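Local coordinates for competence protein ComEA-related protein (Thermus thermophilus, PDB 2DUY), which is of unknown function but, as a helix-hairpin-helix protein related to the competence protein ComEA, probably binds DNA, at residues A[18-32]-A[63-75]. Numbering follows the deposited sequence.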
ATOM      1  N   PRO A  18       5.272  -8.011  -6.329  1.00 26.97           N
ATOM      2  CA  PRO A  18       4.405  -7.333  -5.356  1.00 25.46           C
ATOM      3  C   PRO A  18       5.119  -6.104  -4.788  1.00 25.57           C
ATOM      4  O   PRO A  18       6.339  -6.116  -4.629  1.00 26.11           O
ATOM      5  CB  PRO A  18       4.177  -8.403  -4.286  1.00 26.21           C
ATOM      6  CG  PRO A  18       4.290  -9.690  -5.061  1.00 27.02           C
ATOM      7  CD  PRO A  18       5.495  -9.413  -5.934  1.00 27.45           C
ATOM      8  N   VAL A  19       4.357  -5.058  -4.487  1.00 23.18           N
ATOM      9  CA  VAL A  19       4.909  -3.815  -3.944  1.00 21.67           C
ATOM     10  C   VAL A  19       5.089  -3.944  -2.431  1.00 21.15           C
ATOM     11  O   VAL A  19       4.172  -4.390  -1.738  1.00 19.11           O
ATOM     12  CB  VAL A  19       3.965  -2.625  -4.240  1.00 23.74           C
ATOM     13  CG1 VAL A  19       4.511  -1.352  -3.612  1.00 24.18           C
ATOM     14  CG2 VAL A  19       3.806  -2.445  -5.747  1.00 25.41           C
ATOM     15  N   SER A  20       6.265  -3.555  -1.933  1.00 19.92           N
ATOM     16  CA  SER A  20       6.581  -3.623  -0.502  1.00 18.83           C
ATOM     17  C   SER A  20       6.008  -2.439   0.274  1.00 18.65           C
ATOM     18  O   SER A  20       6.334  -1.289  -0.023  1.00 17.63           O
ATOM     19  CB  SER A  20       8.098  -3.647  -0.294  1.00 20.29           C
ATOM     20  OG  SER A  20       8.420  -3.480   1.082  1.00 18.49           O
ATOM     21  N   LEU A  21       5.170  -2.720   1.271  1.00 14.87           N
ATOM     22  CA  LEU A  21       4.576  -1.660   2.069  1.00 15.38           C
ATOM     23  C   LEU A  21       5.647  -0.882   2.809  1.00 14.75           C
ATOM     24  O   LEU A  21       5.501   0.311   3.021  1.00 15.04           O
ATOM     25  CB  LEU A  21       3.570  -2.217   3.099  1.00 15.14           C
ATOM     26  CG  LEU A  21       2.250  -2.728   2.513  1.00 19.43           C
ATOM     27  CD1 LEU A  21       1.385  -3.291   3.615  1.00 19.04           C
ATOM     28  CD2 LEU A  21       1.530  -1.583   1.797  1.00 19.80           C
ATOM     29  N   ASN A  22       6.725  -1.566   3.173  1.00 15.93           N
ATOM     30  CA  ASN A  22       7.814  -0.951   3.929  1.00 14.67           C
ATOM     31  C   ASN A  22       8.881  -0.231   3.125  1.00 16.55           C
ATOM     32  O   ASN A  22       9.515   0.705   3.624  1.00 16.53           O
ATOM     33  CB  ASN A  22       8.523  -2.007   4.777  1.00 15.36           C
ATOM     34  CG  ASN A  22       7.727  -2.403   5.996  1.00 15.46           C
ATOM     35  OD1 ASN A  22       6.980  -1.595   6.549  1.00 15.65           O
ATOM     36  ND2 ASN A  22       7.904  -3.646   6.447  1.00 15.53           N
ATOM     37  N   GLU A  23       9.076  -0.651   1.882  1.00 16.94           N
ATOM     38  CA  GLU A  23      10.144  -0.076   1.080  1.00 17.40           C
ATOM     39  C   GLU A  23       9.789   0.752  -0.151  1.00 18.08           C
ATOM     40  O   GLU A  23      10.654   1.423  -0.713  1.00 19.41           O
ATOM     41  CB  GLU A  23      11.104  -1.209   0.699  1.00 20.45           C
ATOM     42  CG  GLU A  23      11.579  -2.015   1.910  1.00 27.87           C
ATOM     43  CD  GLU A  23      12.469  -3.183   1.534  1.00 34.33           C
ATOM     44  OE1 GLU A  23      12.107  -3.925   0.597  1.00 38.63           O
ATOM     45  OE2 GLU A  23      13.524  -3.368   2.184  1.00 38.08           O
ATOM     46  N   ALA A  24       8.533   0.724  -0.576  1.00 16.19           N
ATOM     47  CA  ALA A  24       8.133   1.495  -1.753  1.00 19.00           C
ATOM     48  C   ALA A  24       8.211   3.004  -1.548  1.00 18.45           C
ATOM     49  O   ALA A  24       8.063   3.498  -0.433  1.00 19.03           O
ATOM     50  CB  ALA A  24       6.720   1.115  -2.156  1.00 20.06           C
ATOM     51  N   SER A  25       8.440   3.729  -2.641  1.00 20.14           N
ATOM     52  CA  SER A  25       8.498   5.187  -2.620  1.00 19.29           C
ATOM     53  C   SER A  25       7.048   5.653  -2.724  1.00 19.87           C
ATOM     54  O   SER A  25       6.168   4.857  -3.036  1.00 21.52           O
ATOM     55  CB  SER A  25       9.248   5.703  -3.837  1.00 19.50           C
ATOM     56  OG  SER A  25       8.495   5.430  -5.002  1.00 20.08           O
ATOM     57  N   LEU A  26       6.803   6.938  -2.491  1.00 20.82           N
ATOM     58  CA  LEU A  26       5.444   7.462  -2.563  1.00 20.16           C
ATOM     59  C   LEU A  26       4.803   7.181  -3.922  1.00 21.40           C
ATOM     60  O   LEU A  26       3.654   6.754  -3.991  1.00 20.76           O
ATOM     61  CB  LEU A  26       5.431   8.968  -2.305  1.00 20.18           C
ATOM     62  CG  LEU A  26       4.033   9.532  -2.035  1.00 20.61           C
ATOM     63  CD1 LEU A  26       3.639   9.251  -0.577  1.00 21.00           C
ATOM     64  CD2 LEU A  26       4.014  11.023  -2.327  1.00 22.12           C
ATOM     65  N   GLU A  27       5.557   7.428  -4.994  1.00 22.45           N
ATOM     66  CA  GLU A  27       5.080   7.223  -6.364  1.00 25.14           C
ATOM     67  C   GLU A  27       4.705   5.767  -6.626  1.00 23.81           C
ATOM     68  O   GLU A  27       3.720   5.481  -7.309  1.00 21.46           O
ATOM     69  CB  GLU A  27       6.157   7.620  -7.380  1.00 30.16           C
ATOM     70  CG  GLU A  27       6.735   9.020  -7.235  1.00 38.91           C
ATOM     71  CD  GLU A  27       5.788  10.117  -7.681  1.00 42.80           C
ATOM     72  OE1 GLU A  27       6.226  11.288  -7.753  1.00 46.42           O
ATOM     73  OE2 GLU A  27       4.609   9.816  -7.960  1.00 46.86           O
ATOM     74  N   GLU A  28       5.514   4.851  -6.106  1.00 22.64           N
ATOM     75  CA  GLU A  28       5.271   3.426  -6.289  1.00 23.65           C
ATOM     76  C   GLU A  28       3.980   3.020  -5.592  1.00 22.02           C
ATOM     77  O   GLU A  28       3.200   2.228  -6.120  1.00 22.65           O
ATOM     78  CB  GLU A  28       6.467   2.619  -5.766  1.00 24.73           C
ATOM     79  CG  GLU A  28       7.670   2.685  -6.708  1.00 28.79           C
ATOM     80  CD  GLU A  28       8.999   2.294  -6.067  1.00 29.01           C
ATOM     81  OE1 GLU A  28       9.978   2.139  -6.824  1.00 32.16           O
ATOM     82  OE2 GLU A  28       9.082   2.152  -4.828  1.00 28.67           O
ATOM     83  N   LEU A  29       3.743   3.583  -4.415  1.00 19.85           N
ATOM     84  CA  LEU A  29       2.522   3.279  -3.683  1.00 17.50           C
ATOM     85  C   LEU A  29       1.329   3.877  -4.428  1.00 18.13           C
ATOM     86  O   LEU A  29       0.231   3.307  -4.446  1.00 17.36           O
ATOM     87  CB  LEU A  29       2.591   3.862  -2.273  1.00 17.43           C
ATOM     88  CG  LEU A  29       3.577   3.210  -1.305  1.00 18.57           C
ATOM     89  CD1 LEU A  29       3.703   4.037  -0.047  1.00 18.66           C
ATOM     90  CD2 LEU A  29       3.078   1.800  -0.963  1.00 17.04           C
HETATM   91  N   MSE A  30       1.546   5.034  -5.043  1.00 19.40           N
HETATM   92  CA  MSE A  30       0.480   5.698  -5.776  1.00 20.31           C
HETATM   93  C   MSE A  30       0.086   4.956  -7.057  1.00 20.90           C
HETATM   94  O   MSE A  30      -0.891   5.313  -7.716  1.00 22.30           O
HETATM   95  CB  MSE A  30       0.884   7.146  -6.075  1.00 20.74           C
HETATM   96  CG  MSE A  30       0.882   8.014  -4.822  1.00 23.61           C
HETATM   97 SE   MSE A  30       1.424   9.858  -5.108  1.00 33.33          SE
HETATM   98  CE  MSE A  30      -0.104  10.464  -6.131  1.00 31.01           C
ATOM     99  N   ALA A  31       0.837   3.917  -7.409  1.00 21.95           N
ATOM    100  CA  ALA A  31       0.517   3.130  -8.601  1.00 22.33           C
ATOM    101  C   ALA A  31      -0.511   2.053  -8.240  1.00 22.37           C
ATOM    102  O   ALA A  31      -1.109   1.437  -9.121  1.00 23.47           O
ATOM    103  CB  ALA A  31       1.782   2.479  -9.172  1.00 22.48           C
ATOM    104  N   LEU A  32      -0.716   1.840  -6.941  1.00 22.31           N
ATOM    105  CA  LEU A  32      -1.668   0.842  -6.458  1.00 21.87           C
ATOM    106  C   LEU A  32      -3.099   1.315  -6.627  1.00 21.41           C
ATOM    107  O   LEU A  32      -3.415   2.484  -6.422  1.00 22.22           O
ATOM    108  CB  LEU A  32      -1.431   0.532  -4.980  1.00 21.27           C
ATOM    109  CG  LEU A  32      -0.092  -0.106  -4.623  1.00 19.38           C
ATOM    110  CD1 LEU A  32       0.152   0.029  -3.135  1.00 19.07           C
ATOM    111  CD2 LEU A  32      -0.089  -1.561  -5.051  1.00 21.10           C
ATOM    112  N   PRO A  63     -11.495  -2.319   4.820  1.00 29.74           N
ATOM    113  CA  PRO A  63     -11.317  -3.709   4.397  1.00 27.58           C
ATOM    114  C   PRO A  63     -11.566  -3.931   2.909  1.00 25.59           C
ATOM    115  O   PRO A  63     -10.935  -4.779   2.297  1.00 24.20           O
ATOM    116  CB  PRO A  63     -12.317  -4.458   5.272  1.00 29.38           C
ATOM    117  CG  PRO A  63     -12.301  -3.657   6.531  1.00 31.08           C
ATOM    118  CD  PRO A  63     -12.375  -2.244   6.000  1.00 30.29           C
ATOM    119  N   ALA A  64     -12.494  -3.174   2.332  1.00 24.92           N
ATOM    120  CA  ALA A  64     -12.796  -3.323   0.910  1.00 24.77           C
ATOM    121  C   ALA A  64     -11.611  -2.824   0.102  1.00 24.28           C
ATOM    122  O   ALA A  64     -11.302  -3.353  -0.967  1.00 24.83           O
ATOM    123  CB  ALA A  64     -14.058  -2.531   0.544  1.00 23.59           C
ATOM    124  N   THR A  65     -10.958  -1.790   0.621  1.00 24.91           N
ATOM    125  CA  THR A  65      -9.799  -1.209  -0.039  1.00 25.18           C
ATOM    126  C   THR A  65      -8.680  -2.220   0.024  1.00 25.12           C
ATOM    127  O   THR A  65      -8.034  -2.523  -0.973  1.00 23.03           O
ATOM    128  CB  THR A  65      -9.297   0.046   0.679  1.00 27.46           C
ATOM    129  OG1 THR A  65     -10.353   1.005   0.786  1.00 32.95           O
ATOM    130  CG2 THR A  65      -8.138   0.660  -0.091  1.00 28.10           C
ATOM    131  N   LEU A  66      -8.460  -2.735   1.224  1.00 24.58           N
ATOM    132  CA  LEU A  66      -7.407  -3.711   1.457  1.00 24.38           C
ATOM    133  C   LEU A  66      -7.642  -4.988   0.661  1.00 25.11           C
ATOM    134  O   LEU A  66      -6.707  -5.557   0.108  1.00 25.85           O
ATOM    135  CB  LEU A  66      -7.331  -4.020   2.950  1.00 23.00           C
ATOM    136  CG  LEU A  66      -6.175  -4.884   3.438  1.00 21.30           C
ATOM    137  CD1 LEU A  66      -4.860  -4.376   2.872  1.00 22.19           C
ATOM    138  CD2 LEU A  66      -6.147  -4.846   4.952  1.00 21.76           C
ATOM    139  N   GLU A  67      -8.895  -5.427   0.594  1.00 27.25           N
ATOM    140  CA  GLU A  67      -9.245  -6.642  -0.131  1.00 30.06           C
ATOM    141  C   GLU A  67      -8.746  -6.595  -1.570  1.00 30.04           C
ATOM    142  O   GLU A  67      -8.225  -7.579  -2.100  1.00 29.87           O
ATOM    143  CB  GLU A  67     -10.764  -6.837  -0.117  1.00 33.27           C
ATOM    144  CG  GLU A  67     -11.232  -8.176  -0.671  1.00 39.31           C
ATOM    145  CD  GLU A  67     -12.744  -8.354  -0.582  1.00 42.66           C
ATOM    146  OE1 GLU A  67     -13.232  -9.467  -0.874  1.00 44.80           O
ATOM    147  OE2 GLU A  67     -13.445  -7.382  -0.225  1.00 44.79           O
ATOM    148  N   ARG A  68      -8.894  -5.439  -2.196  1.00 29.54           N
ATOM    149  CA  ARG A  68      -8.471  -5.272  -3.579  1.00 30.19           C
ATOM    150  C   ARG A  68      -6.956  -5.238  -3.727  1.00 27.48           C
ATOM    151  O   ARG A  68      -6.420  -5.681  -4.743  1.00 26.54           O
ATOM    152  CB  ARG A  68      -9.054  -3.979  -4.152  1.00 33.70           C
ATOM    153  CG  ARG A  68     -10.567  -3.879  -4.083  1.00 38.65           C
ATOM    154  CD  ARG A  68     -11.258  -4.955  -4.920  1.00 42.94           C
ATOM    155  NE  ARG A  68     -11.193  -6.280  -4.307  1.00 46.39           N
ATOM    156  CZ  ARG A  68     -11.937  -7.314  -4.690  1.00 48.52           C
ATOM    157  NH1 ARG A  68     -12.803  -7.176  -5.686  1.00 49.78           N
ATOM    158  NH2 ARG A  68     -11.825  -8.484  -4.073  1.00 49.47           N
ATOM    159  N   LEU A  69      -6.275  -4.708  -2.714  1.00 25.29           N
ATOM    160  CA  LEU A  69      -4.821  -4.576  -2.740  1.00 24.29           C
ATOM    161  C   LEU A  69      -4.001  -5.793  -2.349  1.00 22.56           C
ATOM    162  O   LEU A  69      -2.832  -5.881  -2.714  1.00 21.86           O
ATOM    163  CB  LEU A  69      -4.382  -3.424  -1.838  1.00 25.11           C
ATOM    164  CG  LEU A  69      -4.763  -1.997  -2.211  1.00 26.14           C
ATOM    165  CD1 LEU A  69      -4.386  -1.073  -1.069  1.00 26.23           C
ATOM    166  CD2 LEU A  69      -4.067  -1.582  -3.494  1.00 26.77           C
ATOM    167  N   ARG A  70      -4.591  -6.723  -1.609  1.00 21.27           N
ATOM    168  CA  ARG A  70      -3.843  -7.892  -1.150  1.00 19.53           C
ATOM    169  C   ARG A  70      -3.033  -8.637  -2.205  1.00 19.65           C
ATOM    170  O   ARG A  70      -1.920  -9.082  -1.936  1.00 17.53           O
ATOM    171  CB  ARG A  70      -4.769  -8.878  -0.432  1.00 22.15           C
ATOM    172  CG  ARG A  70      -5.334  -8.333   0.870  1.00 26.08           C
ATOM    173  CD  ARG A  70      -5.437  -9.418   1.925  1.00 27.59           C
ATOM    174  NE  ARG A  70      -6.049  -8.904   3.145  1.00 29.58           N
ATOM    175  CZ  ARG A  70      -7.353  -8.720   3.295  1.00 28.35           C
ATOM    176  NH1 ARG A  70      -8.177  -9.019   2.302  1.00 30.82           N
ATOM    177  NH2 ARG A  70      -7.833  -8.231   4.430  1.00 27.36           N
ATOM    178  N   PRO A  71      -3.578  -8.793  -3.418  1.00 16.97           N
ATOM    179  CA  PRO A  71      -2.794  -9.511  -4.425  1.00 17.67           C
ATOM    180  C   PRO A  71      -1.491  -8.810  -4.831  1.00 16.40           C
ATOM    181  O   PRO A  71      -0.543  -9.467  -5.257  1.00 14.19           O
ATOM    182  CB  PRO A  71      -3.769  -9.623  -5.600  1.00 18.25           C
ATOM    183  CG  PRO A  71      -5.113  -9.673  -4.915  1.00 16.82           C
ATOM    184  CD  PRO A  71      -4.964  -8.589  -3.876  1.00 19.20           C
ATOM    185  N   TYR A  72      -1.451  -7.485  -4.688  1.00 17.09           N
ATOM    186  CA  TYR A  72      -0.286  -6.694  -5.091  1.00 19.41           C
ATOM    187  C   TYR A  72       0.724  -6.330  -4.000  1.00 17.91           C
ATOM    188  O   TYR A  72       1.768  -5.756  -4.298  1.00 19.46           O
ATOM    189  CB  TYR A  72      -0.746  -5.378  -5.739  1.00 21.19           C
ATOM    190  CG  TYR A  72      -1.824  -5.522  -6.787  1.00 24.51           C
ATOM    191  CD1 TYR A  72      -3.163  -5.659  -6.420  1.00 27.65           C
ATOM    192  CD2 TYR A  72      -1.503  -5.565  -8.145  1.00 28.63           C
ATOM    193  CE1 TYR A  72      -4.153  -5.843  -7.381  1.00 30.60           C
ATOM    194  CE2 TYR A  72      -2.484  -5.750  -9.110  1.00 30.75           C
ATOM    195  CZ  TYR A  72      -3.807  -5.891  -8.719  1.00 31.24           C
ATOM    196  OH  TYR A  72      -4.783  -6.108  -9.669  1.00 35.54           O
ATOM    197  N   LEU A  73       0.441  -6.683  -2.753  1.00 15.63           N
ATOM    198  CA  LEU A  73       1.305  -6.282  -1.645  1.00 16.04           C
ATOM    199  C   LEU A  73       2.115  -7.328  -0.892  1.00 15.80           C
ATOM    200  O   LEU A  73       1.767  -8.503  -0.847  1.00 17.35           O
ATOM    201  CB  LEU A  73       0.451  -5.544  -0.607  1.00 13.10           C
ATOM    202  CG  LEU A  73      -0.382  -4.343  -1.056  1.00 16.11           C
ATOM    203  CD1 LEU A  73      -1.263  -3.872   0.105  1.00 13.35           C
ATOM    204  CD2 LEU A  73       0.538  -3.248  -1.535  1.00 18.23           C
ATOM    205  N   ARG A  74       3.203  -6.862  -0.285  1.00 17.35           N
ATOM    206  CA  ARG A  74       4.046  -7.685   0.573  1.00 16.52           C
ATOM    207  C   ARG A  74       4.535  -6.719   1.650  1.00 15.92           C
ATOM    208  O   ARG A  74       4.433  -5.503   1.483  1.00 15.61           O
ATOM    209  CB  ARG A  74       5.222  -8.298  -0.194  1.00 18.34           C
ATOM    210  CG  ARG A  74       6.128  -7.319  -0.918  1.00 23.34           C
ATOM    211  CD  ARG A  74       7.232  -8.085  -1.632  1.00 26.57           C
ATOM    212  NE  ARG A  74       8.038  -7.220  -2.483  1.00 28.90           N
ATOM    213  CZ  ARG A  74       9.191  -6.666  -2.120  1.00 31.42           C
ATOM    214  NH1 ARG A  74       9.842  -5.887  -2.977  1.00 31.62           N
ATOM    215  NH2 ARG A  74       9.703  -6.904  -0.917  1.00 29.42           N
ATOM    216  N   PRO A  75       5.038  -7.233   2.778  1.00 16.15           N
ATOM    217  CA  PRO A  75       5.504  -6.297   3.813  1.00 17.82           C
ATOM    218  C   PRO A  75       6.548  -5.305   3.298  1.00 19.12           C
ATOM    219  O   PRO A  75       7.383  -5.702   2.466  1.00 19.04           O
ATOM    220  CB  PRO A  75       6.058  -7.231   4.887  1.00 17.78           C
ATOM    221  CG  PRO A  75       5.167  -8.443   4.752  1.00 16.40           C
ATOM    222  CD  PRO A  75       5.110  -8.625   3.253  1.00 14.97           C
ATOM    223  OXT PRO A  75       6.508  -4.137   3.745  1.00 22.95           O
TER
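V19 and S20 pair in parallel with L73 and R74, a two-stranded ladder in which V19 N gives to Y72 O (2.7 Å), R74 N to V19 O, and L21 N to R74 O at a nearly straight 168°. On the face of V19 and L73 the contact is apolar: L73 CD2 lies 3.7 Å from L32 CD1, L21 crosses L73 at about a right angle, and L32 CB meets L69 CD2, which joins the type I turn from L29 to L32 to helix 63-69. The other face is polar. With CG of R74 set between its backbone N and carbonyl carbon (chi1 56°), the extended chain runs back over the ladder; NE bonds P18 O (3.0 Å) from above the carbonyl plane, while S20 CB covers one guanidinium face. S20 OG donates to P75 O (2.8 Å) and accepts from E23 N in an ST motif. The other carboxylate oxygen, P75 OXT, takes N22 N at 2.6 Å, and N22 OD1 accepts from Y49 N. Replacing S20 by an alanine removes this hydroxyl, and the carboxylate is likely to turn more easily about its remaining bond from N22 N. The contact exemplifies how a short parallel ladder can divide its work: one face apolar, the other using hydroxyl and amide donors to hold a chain terminus, here tying strand 73-74 to strand 19-20 within the helix-hairpin-helix fold.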